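Local atomic coordinates of putative secreted cellulose-binding protein (Streptomyces coelicolor, PDB entry 4OY6), a protein that cleaves cellulose oxidatively as a copper-dependent lytic polysaccharide monooxygenase of family AA10, probably aiding the breakdown of crystalline substrate. Residues 107-113 against 143-149; 1-5 against 48-52; 11-15 against 44-48. Residue numbers count along the deposited sequence, not the author numbering.

Contact 1: residues 107-113 against 143-149; sequences SHGADYF and YGPSQNY. With CU (copper (II) ion), chain B; NA (sodium ion), chain L.
The loop before strand 110-118 and the start of that strand, which turns a corner at Asp111, run beside the turn entering strand 148-154. One antiparallel bridge, Ala110 with Tyr143 (CA-CA 4.9 Å), joins them as a hydrogen-bonded pair: Ala110 N gives to Tyr143 O at 3.0 Å and Tyr143 N to Ala110 O at 2.9 Å. At Gly109 (phi 77°), where a CB would clash with Tyr143 O, the amide N donates to Tyr149 OH over 2.8 Å; that hydroxyl is also hydrogen-bonded to Asp104, which takes the amide of His108 too. Phe113, Tyr143 and Tyr149, all chi1 m, form an aromatic cluster; Phe113 points its edge at the face of Tyr143 (centroids 5.0 Å), whose OH is hydrogen-bonded to Glu150 O. His108 NE2 binds copper at 2.0 Å, part of the histidine brace, and Asn148 OD1 sodium at 1.9 Å. With the neighbouring amides engaged by Tyr149 and Asp104, the backbone carrying the copper ligand is held by polar bonds.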
ATOM      1  N   SER A 107       3.778 -12.985  12.574  1.00 13.17           N
ATOM      2  CA  SER A 107       3.316 -14.269  12.029  1.00 13.75           C
ATOM      3  C   SER A 107       1.844 -14.542  12.327  1.00 14.17           C
ATOM      4  O   SER A 107       1.459 -15.610  12.831  1.00 16.37           O
ATOM      5  CB  SER A 107       4.187 -15.439  12.507  1.00 16.03           C
ATOM      6  OG  SER A 107       5.548 -15.217  12.170  1.00 17.33           O
ATOM      7  N   HIS A 108       1.008 -13.561  12.037  1.00 12.85           N
ATOM      8  CA  HIS A 108      -0.429 -13.719  12.260  1.00 12.26           C
ATOM      9  C   HIS A 108      -1.119 -14.724  11.353  1.00 12.79           C
ATOM     10  O   HIS A 108      -2.169 -15.241  11.715  1.00 16.81           O
ATOM     11  CB  HIS A 108      -1.158 -12.403  12.063  1.00 12.82           C
ATOM     12  CG  HIS A 108      -0.794 -11.326  13.021  1.00 12.34           C
ATOM     13  ND1 HIS A 108      -0.886 -11.471  14.376  1.00 12.94           N
ATOM     14  CD2 HIS A 108      -0.429 -10.043  12.805  1.00 12.35           C
ATOM     15  CE1 HIS A 108      -0.555 -10.339  14.962  1.00 12.42           C
ATOM     16  NE2 HIS A 108      -0.283  -9.449  14.030  1.00 12.45           N
ATOM     17  N   GLY A 109      -0.562 -14.977  10.172  1.00 12.20           N
ATOM     18  CA  GLY A 109      -1.291 -15.625   9.104  1.00 12.56           C
ATOM     19  C   GLY A 109      -2.248 -14.656   8.420  1.00 12.24           C
ATOM     20  O   GLY A 109      -2.443 -13.501   8.840  1.00 11.57           O
ATOM     21  N   ALA A 110      -2.808 -15.141   7.330  1.00 11.35           N
ATOM     22  CA  ALA A 110      -3.836 -14.428   6.574  1.00 10.54           C
ATOM     23  C   ALA A 110      -5.043 -15.321   6.359  1.00 10.92           C
ATOM     24  O   ALA A 110      -4.878 -16.469   5.945  1.00 12.92           O
ATOM     25  CB  ALA A 110      -3.303 -13.934   5.229  1.00 11.19           C
ATOM     26  N   ASP A 111      -6.248 -14.788   6.570  1.00 11.10           N
ATOM     27  CA  ASP A 111      -7.459 -15.473   6.101  1.00 12.78           C
ATOM     28  C   ASP A 111      -7.497 -15.445   4.572  1.00 11.36           C
ATOM     29  O   ASP A 111      -7.919 -16.407   3.933  1.00 13.91           O
ATOM     30  CB  ASP A 111      -8.722 -14.807   6.657  1.00 14.03           C
ATOM     31  CG  ASP A 111      -8.933 -15.056   8.146  1.00 15.28           C
ATOM     32  OD1 ASP A 111      -8.164 -15.825   8.782  1.00 17.45           O
ATOM     33  OD2 ASP A 111      -9.888 -14.451   8.663  1.00 18.09           O
ATOM     34  N   TYR A 112      -7.068 -14.316   4.013  1.00 10.36           N
ATOM     35  CA  TYR A 112      -6.980 -14.115   2.582  1.00 10.55           C
ATOM     36  C   TYR A 112      -6.232 -12.802   2.333  1.00  9.40           C
ATOM     37  O   TYR A 112      -6.133 -11.947   3.222  1.00  9.85           O
ATOM     38  CB  TYR A 112      -8.371 -14.041   1.923  1.00 11.73           C
ATOM     39  CG  TYR A 112      -9.315 -13.008   2.494  1.00 11.68           C
ATOM     40  CD1 TYR A 112      -9.303 -11.700   2.036  1.00 12.77           C
ATOM     41  CD2 TYR A 112     -10.185 -13.319   3.528  1.00 13.33           C
ATOM     42  CE1 TYR A 112     -10.149 -10.743   2.562  1.00 13.38           C
ATOM     43  CE2 TYR A 112     -11.057 -12.365   4.044  1.00 14.37           C
ATOM     44  CZ  TYR A 112     -11.028 -11.078   3.572  1.00 14.63           C
ATOM     45  OH  TYR A 112     -11.865 -10.127   4.084  1.00 17.70           O
ATOM     46  N   PHE A 113      -5.742 -12.662   1.105  1.00  9.27           N
ATOM     47  CA  PHE A 113      -5.335 -11.390   0.521  1.00  8.77           C
ATOM     48  C   PHE A 113      -6.217 -11.095  -0.673  1.00  9.00           C
ATOM     49  O   PHE A 113      -6.578 -11.985  -1.435  1.00 10.45           O
ATOM     50  CB  PHE A 113      -3.880 -11.431   0.029  1.00  9.25           C
ATOM     51  CG  PHE A 113      -2.870 -11.700   1.114  1.00  8.99           C
ATOM     52  CD1 PHE A 113      -2.382 -10.673   1.883  1.00  9.67           C
ATOM     53  CD2 PHE A 113      -2.391 -12.980   1.351  1.00  9.79           C
ATOM     54  CE1 PHE A 113      -1.444 -10.905   2.869  1.00 10.02           C
ATOM     55  CE2 PHE A 113      -1.445 -13.221   2.343  1.00 10.36           C
ATOM     56  CZ  PHE A 113      -0.979 -12.180   3.104  1.00  9.86           C
ATOM     57  N   TYR A 143      -3.234 -18.232   4.383  1.00 12.18           N
ATOM     58  CA  TYR A 143      -1.817 -18.470   4.566  1.00 13.24           C
ATOM     59  C   TYR A 143      -1.596 -18.751   6.052  1.00 13.74           C
ATOM     60  O   TYR A 143      -2.085 -18.004   6.908  1.00 13.63           O
ATOM     61  CB  TYR A 143      -0.987 -17.236   4.194  1.00 12.68           C
ATOM     62  CG  TYR A 143      -0.773 -16.981   2.721  1.00 11.57           C
ATOM     63  CD1 TYR A 143      -1.837 -16.765   1.865  1.00 12.20           C
ATOM     64  CD2 TYR A 143       0.502 -16.928   2.198  1.00 12.45           C
ATOM     65  CE1 TYR A 143      -1.632 -16.505   0.522  1.00 11.96           C
ATOM     66  CE2 TYR A 143       0.723 -16.647   0.866  1.00 12.99           C
ATOM     67  CZ  TYR A 143      -0.359 -16.460   0.020  1.00 11.49           C
ATOM     68  OH  TYR A 143      -0.177 -16.158  -1.313  1.00 12.64           O
ATOM     69  N   GLY A 144      -0.810 -19.774   6.359  1.00 15.15           N
ATOM     70  CA  GLY A 144      -0.410 -20.057   7.732  1.00 15.20           C
ATOM     71  C   GLY A 144       0.525 -18.998   8.292  1.00 14.65           C
ATOM     72  O   GLY A 144       1.086 -18.193   7.557  1.00 14.59           O
ATOM     73  N   PRO A 145       0.684 -18.973   9.611  1.00 16.55           N
ATOM     74  CA  PRO A 145       1.608 -18.040  10.228  1.00 16.23           C
ATOM     75  C   PRO A 145       2.996 -18.110   9.609  1.00 15.96           C
ATOM     76  O   PRO A 145       3.553 -19.197   9.420  1.00 18.01           O
ATOM     77  CB  PRO A 145       1.635 -18.500  11.683  1.00 18.06           C
ATOM     78  CG  PRO A 145       0.287 -19.077  11.893  1.00 21.61           C
ATOM     79  CD  PRO A 145      -0.045 -19.771  10.610  1.00 19.67           C
ATOM     80  N   SER A 146       3.546 -16.948   9.284  1.00 15.36           N
ATOM     81  CA  SER A 146       4.893 -16.841   8.746  1.00 14.04           C
ATOM     82  C   SER A 146       5.343 -15.396   8.888  1.00 13.32           C
ATOM     83  O   SER A 146       4.513 -14.503   8.995  1.00 14.00           O
ATOM     84  CB  SER A 146       4.919 -17.234   7.262  1.00 15.22           C
ATOM     85  OG  SER A 146       6.242 -17.249   6.755  1.00 17.94           O
ATOM     86  N   GLN A 147       6.656 -15.186   8.895  1.00 14.72           N
ATOM     87  CA  GLN A 147       7.194 -13.836   8.881  1.00 13.71           C
ATOM     88  C   GLN A 147       7.132 -13.171   7.509  1.00 12.24           C
ATOM     89  O   GLN A 147       7.298 -11.957   7.415  1.00 13.25           O
ATOM     90  CB  GLN A 147       8.620 -13.806   9.404  1.00 17.89           C
ATOM     91  CG  GLN A 147       8.694 -13.941  10.912  1.00 23.26           C
ATOM     92  CD  GLN A 147       9.843 -13.128  11.446  1.00 34.17           C
ATOM     93  OE1 GLN A 147      10.997 -13.448  11.185  1.00 49.69           O
ATOM     94  NE2 GLN A 147       9.539 -12.040  12.153  1.00 46.33           N
ATOM     95  N   ASN A 148       6.912 -13.961   6.455  1.00 12.60           N
ATOM     96  CA  ASN A 148       6.761 -13.414   5.123  1.00 12.53           C
ATOM     97  C   ASN A 148       5.639 -14.145   4.396  1.00 12.39           C
ATOM     98  O   ASN A 148       5.493 -15.350   4.555  1.00 14.79           O
ATOM     99  CB  ASN A 148       8.082 -13.530   4.352  1.00 15.05           C
ATOM    100  CG  ASN A 148       9.198 -12.773   5.029  1.00 16.56           C
ATOM    101  OD1 ASN A 148       9.305 -11.545   4.896  1.00 17.05           O
ATOM    102  ND2 ASN A 148      10.020 -13.484   5.801  1.00 18.48           N
ATOM    103  N   TYR A 149       4.887 -13.406   3.591  1.00 11.00           N
ATOM    104  CA  TYR A 149       3.869 -13.975   2.699  1.00 10.62           C
ATOM    105  C   TYR A 149       4.170 -13.502   1.286  1.00 10.53           C
ATOM    106  O   TYR A 149       4.475 -12.319   1.080  1.00 11.91           O
ATOM    107  CB  TYR A 149       2.441 -13.534   3.096  1.00 11.08           C
ATOM    108  CG  TYR A 149       2.168 -13.629   4.579  1.00 11.37           C
ATOM    109  CD1 TYR A 149       2.078 -14.857   5.217  1.00 11.92           C
ATOM    110  CD2 TYR A 149       2.029 -12.496   5.346  1.00 10.76           C
ATOM    111  CE1 TYR A 149       1.877 -14.929   6.588  1.00 11.94           C
ATOM    112  CE2 TYR A 149       1.803 -12.561   6.702  1.00 11.32           C
ATOM    113  CZ  TYR A 149       1.744 -13.780   7.331  1.00 11.05           C
ATOM    114  OH  TYR A 149       1.557 -13.856   8.698  1.00 12.83           O
TER
HETATM  115 CU    CU B 301       0.325  -7.600  14.293  0.95 12.26          CU
HETATM  116 NA    NA L 311      10.658 -10.362   5.637  1.00 20.07          NA
HETATM  117  O   HOH W   1      11.084  -9.027   4.131  1.00 28.69           O

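Contact 2: residues 1-5 against 48-52; sequences HGSVV and WNGLY. With CU (copper (II) ion), chain B.
Copper is held by the very start of the chain: His1 supplies both its terminal N (2.2 Å) and ND1 (1.9 Å), the bidentate half of the histidine brace that defines lytic polysaccharide monooxygenases, shared with His108. The end-to-end directions of residues 1-3, leading into strand 2-6, and of irregular segment 48-52 lie 112° apart, with Gly2 CA 4.2 Å from Asn49 CA and no clear direct hydrogen bond. The CA-to-CB bond of His1 (chi1 -76°, chi2 56°) points toward this loop. His1 CB lies 3.3 Å from Asn49 O, and its ring edge meets the face of Tyr52, offset, with centroids 4.8 Å apart, planes at 85° and NE2 3.5 Å from Tyr52 CE1. Trp48, chi1 53°, brings its indole edge to Ser3, CE3 to CB 3.9 Å. Two waters bridge the segments: one, between backbones, lies 2.8 Å from Gly2 O and accepts from Leu51 N at 2.9 Å; the other joins Ser3 OG (2.6 Å), also hydrogen-bonded to Ser9 OG, to Trp48 O (3.0 Å).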
ATOM      1  N   HIS A   1       1.949  -7.484  12.842  1.00 11.98           N
ATOM      2  CA  HIS A   1       1.818  -6.243  12.021  1.00 10.10           C
ATOM      3  C   HIS A   1       2.895  -6.217  10.954  1.00  9.61           C
ATOM      4  O   HIS A   1       3.989  -6.742  11.167  1.00 12.23           O
ATOM      5  CB  HIS A   1       1.906  -5.019  12.920  1.00  9.37           C
ATOM      6  CG  HIS A   1       0.661  -4.756  13.700  1.00  9.55           C
ATOM      7  ND1 HIS A   1       0.090  -5.684  14.538  1.00 10.95           N
ATOM      8  CD2 HIS A   1      -0.152  -3.677  13.720  1.00 10.40           C
ATOM      9  CE1 HIS A   1      -0.999  -5.168  15.072  1.00 11.25           C
ATOM     10  NE2 HIS A   1      -1.173  -3.956  14.589  1.00 11.52           N
ATOM     11  N   GLY A   2       2.599  -5.610   9.824  1.00  9.76           N
ATOM     12  CA  GLY A   2       3.565  -5.580   8.734  1.00  9.93           C
ATOM     13  C   GLY A   2       3.087  -4.714   7.591  1.00  8.07           C
ATOM     14  O   GLY A   2       2.168  -3.927   7.731  1.00  9.31           O
ATOM     15  N   SER A   3       3.712  -4.914   6.434  1.00  8.02           N
ATOM     16  CA  SER A   3       3.407  -4.150   5.233  1.00  8.29           C
ATOM     17  C   SER A   3       3.860  -4.915   4.007  1.00  7.12           C
ATOM     18  O   SER A   3       4.514  -5.951   4.111  1.00  8.17           O
ATOM     19  CB  SER A   3       4.090  -2.772   5.246  1.00  8.78           C
ATOM     20  OG  SER A   3       3.540  -1.927   4.265  1.00  8.74           O
ATOM     21  N   VAL A   4       3.513  -4.386   2.838  1.00  7.44           N
ATOM     22  CA  VAL A   4       4.071  -4.853   1.583  1.00  7.38           C
ATOM     23  C   VAL A   4       5.431  -4.207   1.417  1.00  6.50           C
ATOM     24  O   VAL A   4       5.554  -2.978   1.381  1.00  7.86           O
ATOM     25  CB  VAL A   4       3.174  -4.542   0.390  1.00  7.45           C
ATOM     26  CG1 VAL A   4       3.893  -4.917  -0.893  1.00  7.66           C
ATOM     27  CG2 VAL A   4       1.851  -5.294   0.498  1.00  7.80           C
ATOM     28  N   VAL A   5       6.467  -5.050   1.377  1.00  7.55           N
ATOM     29  CA  VAL A   5       7.836  -4.595   1.264  1.00  8.46           C
ATOM     30  C   VAL A   5       8.386  -4.625  -0.148  1.00  8.72           C
ATOM     31  O   VAL A   5       9.330  -3.913  -0.460  1.00  9.50           O
ATOM     32  CB  VAL A   5       8.774  -5.343   2.241  1.00  9.38           C
ATOM     33  CG1 VAL A   5       8.327  -5.078   3.681  1.00  9.66           C
ATOM     34  CG2 VAL A   5       8.822  -6.834   1.958  1.00 10.28           C
ATOM     35  N   TRP A  48       5.891   1.949  10.164  1.00  8.87           N
ATOM     36  CA  TRP A  48       5.553   1.515   8.827  1.00  9.94           C
ATOM     37  C   TRP A  48       4.638   0.302   8.863  1.00  8.83           C
ATOM     38  O   TRP A  48       3.999   0.005   7.851  1.00 11.63           O
ATOM     39  CB  TRP A  48       6.743   1.243   7.940  1.00 13.30           C
ATOM     40  CG  TRP A  48       7.712   0.346   8.501  1.00 12.54           C
ATOM     41  CD1 TRP A  48       8.891   0.703   9.100  1.00 15.29           C
ATOM     42  CD2 TRP A  48       7.695  -1.107   8.458  1.00 15.40           C
ATOM     43  NE1 TRP A  48       9.583  -0.426   9.472  1.00 17.71           N
ATOM     44  CE2 TRP A  48       8.888  -1.542   9.068  1.00 17.06           C
ATOM     45  CE3 TRP A  48       6.802  -2.075   7.922  1.00 13.64           C
ATOM     46  CZ2 TRP A  48       9.184  -2.890   9.226  1.00 20.65           C
ATOM     47  CZ3 TRP A  48       7.108  -3.399   8.061  1.00 15.51           C
ATOM     48  CH2 TRP A  48       8.288  -3.799   8.720  1.00 19.37           C
ATOM     49  N   ASN A  49       4.564  -0.401   9.993  1.00  8.34           N
ATOM     50  CA  ASN A  49       3.768  -1.616  10.089  1.00  8.83           C
ATOM     51  C   ASN A  49       2.370  -1.435  10.670  1.00  7.60           C
ATOM     52  O   ASN A  49       1.667  -2.415  10.881  1.00  8.56           O
ATOM     53  CB  ASN A  49       4.554  -2.735  10.796  1.00 11.15           C
ATOM     54  CG  ASN A  49       4.751  -2.547  12.287  1.00 12.31           C
ATOM     55  OD1 ASN A  49       4.424  -1.536  12.907  1.00 17.25           O
ATOM     56  ND2 ASN A  49       5.266  -3.601  12.891  1.00 13.72           N
ATOM     57  N   GLY A  50       1.970  -0.194  10.919  1.00  7.59           N
ATOM     58  CA  GLY A  50       0.757   0.107  11.640  1.00  8.18           C
ATOM     59  C   GLY A  50      -0.452   0.568  10.843  1.00  8.15           C
ATOM     60  O   GLY A  50      -1.334   1.224  11.403  1.00  8.63           O
ATOM     61  N   LEU A  51      -0.516   0.219   9.544  1.00  7.97           N
ATOM     62  CA  LEU A  51      -1.589   0.712   8.684  1.00  7.94           C
ATOM     63  C   LEU A  51      -2.712  -0.321   8.611  1.00  7.80           C
ATOM     64  O   LEU A  51      -2.816  -1.078   7.646  1.00 10.57           O
ATOM     65  CB  LEU A  51      -1.034   1.084   7.313  1.00  8.71           C
ATOM     66  CG  LEU A  51      -1.821   2.196   6.594  1.00  9.27           C
ATOM     67  CD1 LEU A  51      -1.056   2.639   5.362  1.00 10.56           C
ATOM     68  CD2 LEU A  51      -3.253   1.794   6.232  1.00  9.80           C
ATOM     69  N   TYR A  52      -3.544  -0.342   9.650  1.00  7.55           N
ATOM     70  CA  TYR A  52      -4.594  -1.325   9.795  1.00  7.93           C
ATOM     71  C   TYR A  52      -5.881  -0.694  10.322  1.00  8.05           C
ATOM     72  O   TYR A  52      -5.860   0.400  10.908  1.00  8.61           O
ATOM     73  CB  TYR A  52      -4.167  -2.472  10.750  1.00  8.33           C
ATOM     74  CG  TYR A  52      -4.005  -1.999  12.169  1.00  8.46           C
ATOM     75  CD1 TYR A  52      -2.824  -1.417  12.622  1.00  8.35           C
ATOM     76  CD2 TYR A  52      -5.076  -2.044  13.055  1.00  8.68           C
ATOM     77  CE1 TYR A  52      -2.702  -0.886  13.893  1.00  9.11           C
ATOM     78  CE2 TYR A  52      -4.952  -1.549  14.335  1.00  9.37           C
ATOM     79  CZ  TYR A  52      -3.757  -0.965  14.751  1.00  9.14           C
ATOM     80  OH  TYR A  52      -3.635  -0.459  16.025  1.00  9.86           O
TER
HETATM   81 CU    CU B 301       0.325  -7.600  14.293  0.95 12.26          CU
HETATM   82  O   HOH W   2       1.056  -1.350   7.669  1.00 11.36           O
HETATM   83  O   HOH W   3       2.222   0.001   5.466  1.00 15.29           O

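Contact 3: residues 11-15 against 44-48; sequences NYGCW and AMWNW
An aromatic cluster of Tyr12, Trp15, Trp46 and Trp48 closes the gap between helix 10-18 and the end of helix 43-46, in the helical region between strands 2-6 and 52-54 of this AA10 domain. Residues 11-15 are helical; on the other side the helix ends at Trp46, and Asn47 (phi -93°, psi 68°) centres an inverse gamma turn that swings Trp48 toward the first helix. The closest CA pairs are Trp15 with Met45 at 5.0 Å and Tyr12 with Trp48 at 5.4 Å. Tyr12, chi1 t, directs its edge at the face of the Trp48 six-membered ring, centroids 5.0 Å apart and planes at 79°. Trp15, also t, places CD2 3.6 Å from Trp48 CD1, with Trp48 CD1 over its face, and its CD1 lies 3.9 Å from Trp46 CE3. Asn11, chi1 p, donates from ND2 to Ala44 O at 2.9 Å, while a water bridges its OD1 (2.8 Å) to Trp48 O (3.0 Å). Met45 packs its CG 3.5 Å from Cys14 CB. Cys14 is disulfide-bonded to Cys34 of helix 32-40, which also packs against Met45 through Ala37 and Trp38, while Tyr12 and Trp48 rest on Val5 and Ser3 of strand 2-6.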
ATOM      1  N   ASN A  11       4.391   4.058   2.411  1.00  6.77           N
ATOM      2  CA  ASN A  11       5.083   4.442   3.633  1.00  6.52           C
ATOM      3  C   ASN A  11       6.297   3.571   3.892  1.00  6.78           C
ATOM      4  O   ASN A  11       7.327   4.078   4.357  1.00  7.88           O
ATOM      5  CB  ASN A  11       4.148   4.560   4.840  1.00  6.98           C
ATOM      6  CG  ASN A  11       3.546   3.256   5.297  1.00  7.29           C
ATOM      7  OD1 ASN A  11       3.204   2.387   4.509  1.00  8.86           O
ATOM      8  ND2 ASN A  11       3.359   3.158   6.571  1.00 10.65           N
ATOM      9  N   TYR A  12       6.232   2.269   3.605  1.00  6.43           N
ATOM     10  CA  TYR A  12       7.444   1.452   3.732  1.00  6.94           C
ATOM     11  C   TYR A  12       8.540   1.960   2.804  1.00  7.53           C
ATOM     12  O   TYR A  12       9.708   2.032   3.211  1.00  8.40           O
ATOM     13  CB  TYR A  12       7.155  -0.036   3.498  1.00  7.93           C
ATOM     14  CG  TYR A  12       8.359  -0.893   3.715  1.00  7.98           C
ATOM     15  CD1 TYR A  12       8.737  -1.262   4.998  1.00 10.85           C
ATOM     16  CD2 TYR A  12       9.154  -1.298   2.651  1.00  9.32           C
ATOM     17  CE1 TYR A  12       9.842  -2.028   5.213  1.00 13.25           C
ATOM     18  CE2 TYR A  12      10.299  -2.045   2.859  1.00 10.49           C
ATOM     19  CZ  TYR A  12      10.625  -2.412   4.159  1.00 11.45           C
ATOM     20  OH  TYR A  12      11.735  -3.179   4.448  1.00 16.84           O
ATOM     21  N   GLY A  13       8.178   2.311   1.574  1.00  7.41           N
ATOM     22  CA  GLY A  13       9.152   2.834   0.632  1.00  7.94           C
ATOM     23  C   GLY A  13       9.766   4.145   1.096  1.00  7.50           C
ATOM     24  O   GLY A  13      10.975   4.313   1.006  1.00  8.38           O
ATOM     25  N   CYS A  14       8.954   5.068   1.606  1.00  6.92           N
ATOM     26  CA  CYS A  14       9.505   6.304   2.123  1.00  7.44           C
ATOM     27  C   CYS A  14      10.471   6.041   3.278  1.00  8.21           C
ATOM     28  O   CYS A  14      11.482   6.751   3.407  1.00  9.85           O
ATOM     29  CB  CYS A  14       8.422   7.280   2.553  1.00  8.43           C
ATOM     30  SG  CYS A  14       7.407   7.965   1.209  1.00  8.51           S
ATOM     31  N   TRP A  15      10.144   5.078   4.128  1.00  6.94           N
ATOM     32  CA  TRP A  15      11.022   4.699   5.233  1.00  7.62           C
ATOM     33  C   TRP A  15      12.308   4.047   4.724  1.00  8.30           C
ATOM     34  O   TRP A  15      13.409   4.394   5.173  1.00  9.64           O
ATOM     35  CB  TRP A  15      10.260   3.764   6.184  1.00  8.10           C
ATOM     36  CG  TRP A  15      11.116   3.197   7.248  1.00  9.62           C
ATOM     37  CD1 TRP A  15      11.504   3.811   8.396  1.00 12.21           C
ATOM     38  CD2 TRP A  15      11.765   1.930   7.223  1.00 10.81           C
ATOM     39  NE1 TRP A  15      12.329   2.993   9.107  1.00 14.10           N
ATOM     40  CE2 TRP A  15      12.511   1.825   8.423  1.00 13.70           C
ATOM     41  CE3 TRP A  15      11.782   0.862   6.316  1.00 12.43           C
ATOM     42  CZ2 TRP A  15      13.280   0.704   8.724  1.00 17.90           C
ATOM     43  CZ3 TRP A  15      12.538  -0.254   6.618  1.00 17.10           C
ATOM     44  CH2 TRP A  15      13.268  -0.337   7.819  1.00 18.86           C
ATOM     45  N   ALA A  44       4.255   8.177  10.232  1.00  7.39           N
ATOM     46  CA  ALA A  44       3.715   7.363   9.127  1.00  7.55           C
ATOM     47  C   ALA A  44       4.765   6.428   8.559  1.00  7.20           C
ATOM     48  O   ALA A  44       4.426   5.380   8.007  1.00  7.90           O
ATOM     49  CB  ALA A  44       3.131   8.238   8.042  1.00  8.37           C
ATOM     50  N   MET A  45       6.034   6.849   8.651  1.00  7.25           N
ATOM     51  CA  MET A  45       7.170   6.075   8.158  1.00  7.13           C
ATOM     52  C   MET A  45       7.803   5.260   9.293  1.00  7.33           C
ATOM     53  O   MET A  45       8.087   4.098   9.136  1.00  8.07           O
ATOM     54  CB  MET A  45       8.206   6.959   7.482  1.00  6.77           C
ATOM     55  CG  MET A  45       7.913   7.198   6.013  1.00  7.60           C
ATOM     56  SD  MET A  45       6.332   7.944   5.603  1.00  8.33           S
ATOM     57  CE  MET A  45       6.550   9.550   6.392  1.00  9.01           C
ATOM     58  N   TRP A  46       8.026   5.877  10.456  1.00  7.42           N
ATOM     59  CA  TRP A  46       8.640   5.116  11.566  1.00  7.40           C
ATOM     60  C   TRP A  46       7.752   3.926  11.934  1.00  7.93           C
ATOM     61  O   TRP A  46       8.253   2.819  12.120  1.00 10.11           O
ATOM     62  CB  TRP A  46       8.900   5.978  12.810  1.00  8.12           C
ATOM     63  CG  TRP A  46       9.781   7.154  12.593  1.00  8.44           C
ATOM     64  CD1 TRP A  46       9.504   8.435  12.929  1.00  8.52           C
ATOM     65  CD2 TRP A  46      11.100   7.175  12.001  1.00  8.17           C
ATOM     66  NE1 TRP A  46      10.562   9.266  12.606  1.00  9.21           N
ATOM     67  CE2 TRP A  46      11.547   8.516  12.025  1.00  8.54           C
ATOM     68  CE3 TRP A  46      11.952   6.204  11.481  1.00  9.76           C
ATOM     69  CZ2 TRP A  46      12.776   8.899  11.503  1.00  8.51           C
ATOM     70  CZ3 TRP A  46      13.174   6.597  10.945  1.00 10.00           C
ATOM     71  CH2 TRP A  46      13.566   7.931  10.961  1.00 10.24           C
ATOM     72  N   ASN A  47       6.436   4.161  12.008  1.00  7.66           N
ATOM     73  CA  ASN A  47       5.471   3.081  12.250  1.00  7.66           C
ATOM     74  C   ASN A  47       4.980   2.579  10.883  1.00  7.59           C
ATOM     75  O   ASN A  47       3.824   2.726  10.498  1.00  8.33           O
ATOM     76  CB  ASN A  47       4.350   3.568  13.134  1.00  7.46           C
ATOM     77  CG  ASN A  47       3.447   2.449  13.597  1.00  8.15           C
ATOM     78  OD1 ASN A  47       3.585   1.319  13.152  1.00  9.52           O
ATOM     79  ND2 ASN A  47       2.519   2.768  14.506  1.00  7.62           N
ATOM     80  N   TRP A  48       5.891   1.949  10.164  1.00  8.87           N
ATOM     81  CA  TRP A  48       5.553   1.515   8.827  1.00  9.94           C
ATOM     82  C   TRP A  48       4.638   0.302   8.863  1.00  8.83           C
ATOM     83  O   TRP A  48       3.999   0.005   7.851  1.00 11.63           O
ATOM     84  CB  TRP A  48       6.743   1.243   7.940  1.00 13.30           C
ATOM     85  CG  TRP A  48       7.712   0.346   8.501  1.00 12.54           C
ATOM     86  CD1 TRP A  48       8.891   0.703   9.100  1.00 15.29           C
ATOM     87  CD2 TRP A  48       7.695  -1.107   8.458  1.00 15.40           C
ATOM     88  NE1 TRP A  48       9.583  -0.426   9.472  1.00 17.71           N
ATOM     89  CE2 TRP A  48       8.888  -1.542   9.068  1.00 17.06           C
ATOM     90  CE3 TRP A  48       6.802  -2.075   7.922  1.00 13.64           C
ATOM     91  CZ2 TRP A  48       9.184  -2.890   9.226  1.00 20.65           C
ATOM     92  CZ3 TRP A  48       7.108  -3.399   8.061  1.00 15.51           C
ATOM     93  CH2 TRP A  48       8.288  -3.799   8.720  1.00 19.37           C
TER
HETATM   94  O   HOH W   3       2.222   0.001   5.466  1.00 15.29           O

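Contacts 1 and 2 each bring one histidine to the same copper, His108 NE2 lying 3.2 Å from His1 N, and both reach the sheet in which strand 97-104 stands between 2-6 and 148-154. Contacts 2 and 3 share Trp48 and a water, and meet where Val5 CG1 lies 3.6 Å from Tyr12 CZ, whereas 1 and 3 do not touch. All three mix buried and solvent-accessible residues, but contact 1 lies farthest out, its centre about 17 Å from the chain's centre, against about 9 and 11 Å for contacts 2 and 3. Backbone bonding marks contact 1, contact 2 relies on water bridges and ring packing beside copper, and aromatic packing with a side-chain amide dominates contact 3.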